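PDB 2W47: lipolytic enzyme, g-d-s-l from Clostridium thermocellum, which carries a family 6 carbohydrate-binding module, a beta-sandwich domain that in this model holds a glycan and a calcium ion. Local coordinates for residues F58-G63 with N95-V100; G89-W94 with G120-Y125. All coordinates share one frame; numbering follows the deposited sequence.

Contact 1. Residues F58-G63 with N95-V100; sequences FRYANG and NEAGIV
Phe58 and Ala97 face each other as an antiparallel hydrogen-bonded pair, each residue's N-H meeting the other's carbonyl oxygen: Phe58 N to Ala97 O is 2.8 Å and Ala97 N to Phe58 O is 3.0 Å. Two residues on, Tyr60 and Asn95 repeat the pattern with 2.8 Å from Tyr60 N to Asn95 O. Arg59 and Glu96 form the non-hydrogen-bonded pair between them, where CA-H groups turn toward oxygens of the partner strand; Arg59 CA lies 3.3 Å from Asn95 O. Asn95 O thus receives an N-H and a CA-H together.

The side chains of Phe58, Tyr60, Asn95 and Ala97 share one face of the sheet, those of Arg59 and Glu96 the other. CG of Tyr60 sits between the backbone N and carbonyl carbon (chi1 83°), which turns the ring across the partner strand: Tyr60 CE2 comes to 3.8 Å from Ala97 CB, and the backbone carbon of Glu96 lies at the ring edge, near its plane. The edge of the Phe58 ring, at CD2, comes to 3.6 Å from Ala97 O.

Farther out, the Tyr60 hydroxyl is hydrogen-bonded to Val86 O and its ring packs edge-to-face with Phe85. On the opposite face the extended Arg59 chain ends in a salt bridge to Asp124, its guanidinium also bonded to Gly25 O. Strand 95-103 is an outermost strand of the four-stranded antiparallel sheet; strand 52-61 lies between it and strand 122-130, while Met83 of strand 77-83, in the other sheet, touches both Phe58 and Ala97.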
ATOM      1  N   PHE A  58      -4.565   0.298   1.684  1.00  9.03           N
ATOM      2  CA  PHE A  58      -4.044  -0.690   0.743  1.00  8.42           C
ATOM      3  C   PHE A  58      -5.036  -1.833   0.652  1.00  8.65           C
ATOM      4  O   PHE A  58      -5.433  -2.395   1.674  1.00  9.58           O
ATOM      5  CB  PHE A  58      -2.705  -1.248   1.235  1.00  9.13           C
ATOM      6  CG  PHE A  58      -1.629  -0.213   1.388  1.00  9.00           C
ATOM      7  CD1 PHE A  58      -0.764   0.076   0.335  1.00 12.07           C
ATOM      8  CD2 PHE A  58      -1.465   0.465   2.594  1.00 10.38           C
ATOM      9  CE1 PHE A  58       0.244   1.030   0.483  1.00 12.30           C
ATOM     10  CE2 PHE A  58      -0.464   1.417   2.749  1.00 11.31           C
ATOM     11  CZ  PHE A  58       0.399   1.702   1.695  1.00 10.91           C
ATOM     12  N   ARG A  59      -5.453  -2.179  -0.558  1.00  8.17           N
ATOM     13  CA  ARG A  59      -6.195  -3.411  -0.759  1.00  8.10           C
ATOM     14  C   ARG A  59      -5.165  -4.487  -1.065  1.00  7.75           C
ATOM     15  O   ARG A  59      -4.372  -4.337  -1.983  1.00  8.28           O
ATOM     16  CB  ARG A  59      -7.214  -3.265  -1.885  1.00  7.83           C
ATOM     17  CG  ARG A  59      -8.083  -4.501  -2.090  1.00  8.43           C
ATOM     18  CD  ARG A  59      -9.261  -4.228  -3.009  1.00  9.52           C
ATOM     19  NE  ARG A  59     -10.217  -5.338  -3.034  1.00 10.39           N
ATOM     20  CZ  ARG A  59     -10.238  -6.307  -3.947  1.00 10.91           C
ATOM     21  NH1 ARG A  59     -11.156  -7.266  -3.882  1.00 13.00           N
ATOM     22  NH2 ARG A  59      -9.342  -6.332  -4.927  1.00 10.13           N
ATOM     23  N   TYR A  60      -5.174  -5.572  -0.289  1.00  7.77           N
ATOM     24  CA  TYR A  60      -4.070  -6.522  -0.300  1.00  7.66           C
ATOM     25  C   TYR A  60      -4.536  -7.956  -0.082  1.00  7.56           C
ATOM     26  O   TYR A  60      -5.638  -8.186   0.425  1.00  7.82           O
ATOM     27  CB  TYR A  60      -3.040  -6.131   0.774  1.00  7.74           C
ATOM     28  CG  TYR A  60      -3.410  -6.622   2.152  1.00  7.26           C
ATOM     29  CD1 TYR A  60      -2.888  -7.815   2.637  1.00  7.43           C
ATOM     30  CD2 TYR A  60      -4.290  -5.908   2.958  1.00  7.76           C
ATOM     31  CE1 TYR A  60      -3.228  -8.289   3.891  1.00  8.05           C
ATOM     32  CE2 TYR A  60      -4.641  -6.382   4.228  1.00  8.16           C
ATOM     33  CZ  TYR A  60      -4.097  -7.567   4.672  1.00  8.36           C
ATOM     34  OH  TYR A  60      -4.430  -8.067   5.914  1.00  9.19           O
ATOM     35  N   ALA A  61      -3.689  -8.909  -0.459  1.00  7.79           N
ATOM     36  CA  ALA A  61      -3.918 -10.307  -0.142  1.00  7.55           C
ATOM     37  C   ALA A  61      -2.683 -10.881   0.507  1.00  7.96           C
ATOM     38  O   ALA A  61      -1.564 -10.507   0.177  1.00  8.20           O
ATOM     39  CB  ALA A  61      -4.296 -11.102  -1.395  1.00  7.96           C
ATOM     40  N   ASN A  62      -2.891 -11.798   1.445  1.00  7.80           N
ATOM     41  CA  ASN A  62      -1.796 -12.509   2.093  1.00  8.35           C
ATOM     42  C   ASN A  62      -2.266 -13.929   2.354  1.00  8.76           C
ATOM     43  O   ASN A  62      -2.961 -14.202   3.342  1.00  8.76           O
ATOM     44  CB  ASN A  62      -1.359 -11.801   3.381  1.00  8.14           C
ATOM     45  CG  ASN A  62      -0.237 -12.527   4.097  1.00  7.75           C
ATOM     46  OD1 ASN A  62       0.218 -13.576   3.639  1.00  8.05           O
ATOM     47  ND2 ASN A  62       0.190 -11.993   5.240  1.00  9.09           N
ATOM     48  N   GLY A  63      -1.878 -14.830   1.457  1.00  9.14           N
ATOM     49  CA  GLY A  63      -2.321 -16.220   1.524  1.00 10.24           C
ATOM     50  C   GLY A  63      -1.422 -17.101   2.362  1.00 11.20           C
ATOM     51  O   GLY A  63      -1.525 -18.321   2.297  1.00 12.80           O
ATOM     52  N   ASN A  95      -8.307  -8.022   1.391  1.00  9.85           N
ATOM     53  CA  ASN A  95      -8.789  -7.207   2.499  1.00 10.33           C
ATOM     54  C   ASN A  95      -8.144  -5.832   2.436  1.00 10.03           C
ATOM     55  O   ASN A  95      -7.380  -5.539   1.510  1.00  9.69           O
ATOM     56  CB  ASN A  95      -8.493  -7.897   3.834  1.00 11.10           C
ATOM     57  CG  ASN A  95      -9.314  -9.160   4.043  1.00 12.67           C
ATOM     58  OD1 ASN A  95     -10.288  -9.422   3.327  1.00 15.46           O
ATOM     59  ND2 ASN A  95      -8.924  -9.950   5.036  1.00 15.68           N
ATOM     60  N   GLU A  96      -8.467  -4.983   3.403  1.00  9.99           N
ATOM     61  CA  GLU A  96      -7.916  -3.640   3.477  1.00 10.64           C
ATOM     62  C   GLU A  96      -7.040  -3.488   4.715  1.00  9.92           C
ATOM     63  O   GLU A  96      -7.337  -4.064   5.762  1.00  9.98           O
ATOM     64  CB  GLU A  96      -9.038  -2.610   3.558  1.00 10.88           C
ATOM     65  CG  GLU A  96      -9.891  -2.432   2.307  1.00 13.17           C
ATOM     66  CD  GLU A  96     -10.941  -1.335   2.487  1.00 14.05           C
ATOM     67  OE1 GLU A  96     -11.485  -1.193   3.601  1.00 19.76           O
ATOM     68  OE2 GLU A  96     -11.237  -0.614   1.513  1.00 19.55           O
ATOM     69  N   ALA A  97      -5.972  -2.712   4.585  1.00  9.23           N
ATOM     70  CA  ALA A  97      -5.179  -2.257   5.724  1.00  9.20           C
ATOM     71  C   ALA A  97      -4.877  -0.796   5.482  1.00  9.57           C
ATOM     72  O   ALA A  97      -4.418  -0.422   4.399  1.00  9.02           O
ATOM     73  CB  ALA A  97      -3.896  -3.066   5.865  1.00  9.56           C
ATOM     74  N   GLY A  98      -5.149   0.034   6.482  1.00  9.37           N
ATOM     75  CA  GLY A  98      -5.062   1.467   6.300  1.00  9.78           C
ATOM     76  C   GLY A  98      -4.407   2.199   7.447  1.00  9.76           C
ATOM     77  O   GLY A  98      -4.326   1.687   8.575  1.00 10.14           O
ATOM     78  N   ILE A  99      -3.919   3.394   7.136  1.00 10.01           N
ATOM     79  CA  ILE A  99      -3.450   4.346   8.135  1.00 11.24           C
ATOM     80  C   ILE A  99      -3.977   5.719   7.768  1.00 11.50           C
ATOM     81  O   ILE A  99      -4.406   5.953   6.635  1.00 11.62           O
ATOM     82  CB  ILE A  99      -1.894   4.407   8.256  1.00 11.71           C
ATOM     83  CG1 ILE A  99      -1.240   4.787   6.922  1.00 12.81           C
ATOM     84  CG2 ILE A  99      -1.327   3.109   8.825  1.00 12.81           C
ATOM     85  CD1 ILE A  99       0.223   5.167   7.048  1.00 13.05           C
ATOM     86  N   VAL A 100      -3.951   6.622   8.737  1.00 11.66           N
ATOM     87  CA  VAL A 100      -4.201   8.023   8.481  1.00 12.24           C
ATOM     88  C   VAL A 100      -2.851   8.734   8.562  1.00 11.94           C
ATOM     89  O   VAL A 100      -2.069   8.488   9.475  1.00 12.53           O
ATOM     90  CB  VAL A 100      -5.215   8.606   9.490  1.00 12.72           C
ATOM     91  CG1 VAL A 100      -5.384  10.089   9.283  1.00 14.44           C
ATOM     92  CG2 VAL A 100      -6.555   7.904   9.343  1.00 13.78           C
TER

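Contact 2. Residues G89-W94 with G120-Y125; sequences GAWTTW and GPNVDY. With AQA (4-deoxy-beta-L-threo-hex-4-enopyranuronic acid), chain B.
Trp94 lies against strand 122-125 with the benzo end of its indole, CZ3 standing 3.8 Å from Asp124 CB and 3.9 Å from Asn122 O. This is the broader, close-packed part of the contact, the ring resting on two buried residues. Asp124 CG is anti to the backbone N (chi1 -173°), which leaves CB against the ring and carries the carboxylate on to Thr27 OG1 and the arginine of strand 52-61. Trp94 is fixed at its other end by NE1, which bonds to Ala24 O, and the carbonyl oxygen of Trp91 stands over one ring face, toward the rim.

On the binding-site side there is a single close touch, supplemented by water and ligand. The type I turn from Ala90 to Thr93 runs out to exposed Thr92 and carries Trp91, whose CE3 approaches Asn122 ND2 to 3.4 Å, ring and amide planes 38° apart. A water links them as well, donating to Trp91 O at 2.7 Å and accepting from Asn122 ND2. The same amide nitrogen, ND2, gives a hydrogen bond of 2.9 Å to O3 of 4-deoxy-beta-L-threo-hex-4-enopyranuronic acid (AQA). ND2 is therefore gripped by two acceptors, which settles how the amide is rotated.

CG of Trp91 is anti to the carbonyl carbon (chi1 -74°), a setting that presents one indole face to AQA, whose C2 stands 3.8 Å above the plane over the ring centre. Glu20, Asn23, Asn36 and Arg68 also hydrogen-bond to AQA. An aromatic platform under a sugar ring, with an asparagine amide fixing a hydroxyl, is characteristic of the glycan site of family 6 carbohydrate-binding modules, built from loops and strand ends.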
ATOM      1  N   GLY A  89      -6.096 -15.265   4.464  1.00 11.29           N
ATOM      2  CA  GLY A  89      -6.555 -16.651   4.347  1.00 12.46           C
ATOM      3  C   GLY A  89      -6.253 -17.332   3.031  1.00 14.07           C
ATOM      4  O   GLY A  89      -5.745 -18.447   3.003  1.00 16.64           O
ATOM      5  N   ALA A  90      -6.623 -16.681   1.943  1.00 14.13           N
ATOM      6  CA  ALA A  90      -6.395 -17.204   0.602  1.00 13.19           C
ATOM      7  C   ALA A  90      -5.792 -16.099  -0.240  1.00 12.33           C
ATOM      8  O   ALA A  90      -6.019 -14.917   0.033  1.00 11.65           O
ATOM      9  CB  ALA A  90      -7.687 -17.670  -0.013  1.00 13.22           C
ATOM     10  N   TRP A  91      -5.049 -16.485  -1.276  1.00 11.50           N
ATOM     11  CA  TRP A  91      -4.439 -15.507  -2.186  1.00 11.08           C
ATOM     12  C   TRP A  91      -5.481 -14.774  -3.020  1.00 11.07           C
ATOM     13  O   TRP A  91      -5.188 -13.746  -3.622  1.00 10.79           O
ATOM     14  CB  TRP A  91      -3.396 -16.164  -3.091  1.00 11.35           C
ATOM     15  CG  TRP A  91      -2.134 -16.481  -2.351  1.00 10.99           C
ATOM     16  CD1 TRP A  91      -1.643 -17.722  -2.055  1.00 11.58           C
ATOM     17  CD2 TRP A  91      -1.209 -15.540  -1.788  1.00 10.26           C
ATOM     18  NE1 TRP A  91      -0.466 -17.614  -1.352  1.00 12.03           N
ATOM     19  CE2 TRP A  91      -0.174 -16.287  -1.178  1.00 10.96           C
ATOM     20  CE3 TRP A  91      -1.147 -14.137  -1.750  1.00  9.68           C
ATOM     21  CZ2 TRP A  91       0.904 -15.679  -0.524  1.00 10.79           C
ATOM     22  CZ3 TRP A  91      -0.066 -13.535  -1.103  1.00 10.92           C
ATOM     23  CH2 TRP A  91       0.937 -14.308  -0.494  1.00 10.44           C
ATOM     24  N   THR A  92      -6.699 -15.305  -3.037  1.00 10.48           N
ATOM     25  CA  THR A  92      -7.809 -14.710  -3.778  1.00 10.73           C
ATOM     26  C   THR A  92      -8.786 -13.957  -2.861  1.00 10.56           C
ATOM     27  O   THR A  92      -9.841 -13.496  -3.306  1.00 10.86           O
ATOM     28  CB  THR A  92      -8.572 -15.789  -4.570  1.00 10.89           C
ATOM     29  OG1 THR A  92      -8.974 -16.828  -3.667  1.00 12.35           O
ATOM     30  CG2 THR A  92      -7.689 -16.381  -5.661  1.00 11.33           C
ATOM     31  N   THR A  93      -8.423 -13.837  -1.581  1.00 10.47           N
ATOM     32  CA  THR A  93      -9.188 -13.042  -0.639  1.00 10.17           C
ATOM     33  C   THR A  93      -8.443 -11.749  -0.347  1.00  9.99           C
ATOM     34  O   THR A  93      -7.312 -11.768   0.137  1.00 10.27           O
ATOM     35  CB  THR A  93      -9.471 -13.808   0.660  1.00 10.28           C
ATOM     36  OG1 THR A  93     -10.216 -14.986   0.332  1.00 11.22           O
ATOM     37  CG2 THR A  93     -10.295 -12.953   1.608  1.00 10.56           C
ATOM     38  N   TRP A  94      -9.086 -10.637  -0.683  1.00  9.71           N
ATOM     39  CA  TRP A  94      -8.466  -9.328  -0.626  1.00 10.13           C
ATOM     40  C   TRP A  94      -9.124  -8.503   0.464  1.00 10.48           C
ATOM     41  O   TRP A  94     -10.347  -8.317   0.464  1.00 11.76           O
ATOM     42  CB  TRP A  94      -8.595  -8.615  -1.971  1.00  9.57           C
ATOM     43  CG  TRP A  94      -7.980  -9.362  -3.111  1.00  9.28           C
ATOM     44  CD1 TRP A  94      -8.542 -10.403  -3.814  1.00  8.73           C
ATOM     45  CD2 TRP A  94      -6.687  -9.137  -3.700  1.00  8.62           C
ATOM     46  NE1 TRP A  94      -7.679 -10.832  -4.799  1.00  9.58           N
ATOM     47  CE2 TRP A  94      -6.536 -10.074  -4.746  1.00  8.12           C
ATOM     48  CE3 TRP A  94      -5.640  -8.238  -3.443  1.00  7.33           C
ATOM     49  CZ2 TRP A  94      -5.384 -10.132  -5.538  1.00  8.90           C
ATOM     50  CZ3 TRP A  94      -4.485  -8.308  -4.232  1.00  8.53           C
ATOM     51  CH2 TRP A  94      -4.374  -9.246  -5.262  1.00  8.85           C
ATOM     52  N   GLY A 120       6.509  -8.462   0.939  1.00  7.93           N
ATOM     53  CA  GLY A 120       5.261  -7.789   1.266  1.00  7.50           C
ATOM     54  C   GLY A 120       4.064  -8.595   0.807  1.00  7.12           C
ATOM     55  O   GLY A 120       4.222  -9.576   0.069  1.00  7.32           O
ATOM     56  N   PRO A 121       2.857  -8.176   1.215  1.00  6.87           N
ATOM     57  CA  PRO A 121       1.641  -8.806   0.721  1.00  6.95           C
ATOM     58  C   PRO A 121       1.487  -8.488  -0.764  1.00  6.81           C
ATOM     59  O   PRO A 121       2.148  -7.578  -1.285  1.00  7.27           O
ATOM     60  CB  PRO A 121       0.537  -8.087   1.503  1.00  7.28           C
ATOM     61  CG  PRO A 121       1.099  -6.726   1.756  1.00  7.47           C
ATOM     62  CD  PRO A 121       2.553  -7.009   2.067  1.00  7.41           C
ATOM     63  N   ASN A 122       0.614  -9.218  -1.443  1.00  6.54           N
ATOM     64  CA  ASN A 122       0.204  -8.789  -2.780  1.00  6.80           C
ATOM     65  C   ASN A 122      -0.675  -7.561  -2.633  1.00  6.81           C
ATOM     66  O   ASN A 122      -1.548  -7.521  -1.760  1.00  7.24           O
ATOM     67  CB  ASN A 122      -0.542  -9.893  -3.509  1.00  6.76           C
ATOM     68  CG  ASN A 122       0.366 -11.022  -3.947  1.00  7.20           C
ATOM     69  OD1 ASN A 122       1.591 -10.901  -3.941  1.00  8.95           O
ATOM     70  ND2 ASN A 122      -0.241 -12.144  -4.344  1.00  9.37           N
ATOM     71  N   VAL A 123      -0.437  -6.544  -3.459  1.00  6.47           N
ATOM     72  CA  VAL A 123      -1.125  -5.252  -3.301  1.00  7.02           C
ATOM     73  C   VAL A 123      -1.844  -4.857  -4.590  1.00  6.83           C
ATOM     74  O   VAL A 123      -1.225  -4.720  -5.665  1.00  6.99           O
ATOM     75  CB  VAL A 123      -0.163  -4.120  -2.858  1.00  6.97           C
ATOM     76  CG1 VAL A 123      -0.906  -2.804  -2.770  1.00  7.18           C
ATOM     77  CG2 VAL A 123       0.475  -4.454  -1.497  1.00  7.78           C
ATOM     78  N   ASP A 124      -3.156  -4.692  -4.477  1.00  7.42           N
ATOM     79  CA  ASP A 124      -4.016  -4.384  -5.608  1.00  7.50           C
ATOM     80  C   ASP A 124      -3.957  -2.903  -5.982  1.00  7.89           C
ATOM     81  O   ASP A 124      -3.843  -2.548  -7.168  1.00  7.43           O
ATOM     82  CB  ASP A 124      -5.452  -4.774  -5.233  1.00  7.23           C
ATOM     83  CG  ASP A 124      -6.415  -4.671  -6.387  1.00  9.28           C
ATOM     84  OD1 ASP A 124      -5.988  -4.807  -7.549  1.00  8.22           O
ATOM     85  OD2 ASP A 124      -7.622  -4.486  -6.117  1.00  9.69           O
ATOM     86  N   TYR A 125      -4.057  -2.049  -4.970  1.00  8.27           N
ATOM     87  CA  TYR A 125      -4.053  -0.600  -5.142  1.00  8.36           C
ATOM     88  C   TYR A 125      -3.892   0.101  -3.810  1.00  8.28           C
ATOM     89  O   TYR A 125      -3.968  -0.532  -2.747  1.00  8.22           O
ATOM     90  CB  TYR A 125      -5.336  -0.111  -5.837  1.00  9.30           C
ATOM     91  CG  TYR A 125      -6.655  -0.377  -5.135  1.00  9.65           C
ATOM     92  CD1 TYR A 125      -6.973   0.244  -3.923  1.00  8.98           C
ATOM     93  CD2 TYR A 125      -7.618  -1.180  -5.730  1.00 10.25           C
ATOM     94  CE1 TYR A 125      -8.203   0.027  -3.300  1.00  9.53           C
ATOM     95  CE2 TYR A 125      -8.847  -1.396  -5.123  1.00 10.56           C
ATOM     96  CZ  TYR A 125      -9.130  -0.790  -3.907  1.00 10.24           C
ATOM     97  OH  TYR A 125     -10.345  -0.994  -3.287  1.00 12.41           O
TER
HETATM   98  O6A AQA B   2       4.354 -15.787  -1.396  1.00 15.19           O
HETATM   99  C6  AQA B   2       3.899 -14.984  -2.257  1.00 16.56           C
HETATM  100  O6B AQA B   2       4.183 -13.758  -2.252  1.00 16.51           O
HETATM  101  C5  AQA B   2       3.080 -15.449  -3.201  1.00 16.81           C
HETATM  102  O5  AQA B   2       2.756 -16.869  -3.144  1.00 18.59           O
HETATM  103  C4  AQA B   2       2.555 -14.632  -4.144  1.00 17.67           C
HETATM  104  C3  AQA B   2       1.818 -15.213  -5.334  1.00 18.65           C
HETATM  105  O3  AQA B   2       0.905 -14.265  -5.905  1.00 17.80           O
HETATM  106  C2  AQA B   2       1.060 -16.444  -4.854  1.00 19.05           C
HETATM  107  O2  AQA B   2       0.355 -17.065  -5.930  1.00 18.01           O
HETATM  108  C1  AQA B   2       2.035 -17.444  -4.241  1.00 19.93           C
HETATM  109  O   HOH W   1      -3.166 -12.210  -4.486  1.00  9.42           O

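The centres of contacts 1 and 2 lie about 8 Å apart; both contacts reach the four-stranded sheet, through the neighbouring strands 52-61 and 122-130. Their segments alternate along the chain: 58-63, 89-94, 95-100, 120-125, with 89-94 leading directly into strand 95-103. They are joined by the Arg59-Asp124 salt bridge, a probable backbone hydrogen bond from Ala61 N to Asn122 O, and packing of Gly63 on Trp91. The strand pairing of contact 1 ends at Tyr60 and Asn95, next to the loop 89-94 and the start of strand 122-130, which bring Trp91 and Asn122 to the glycan pocket, near the calcium ion.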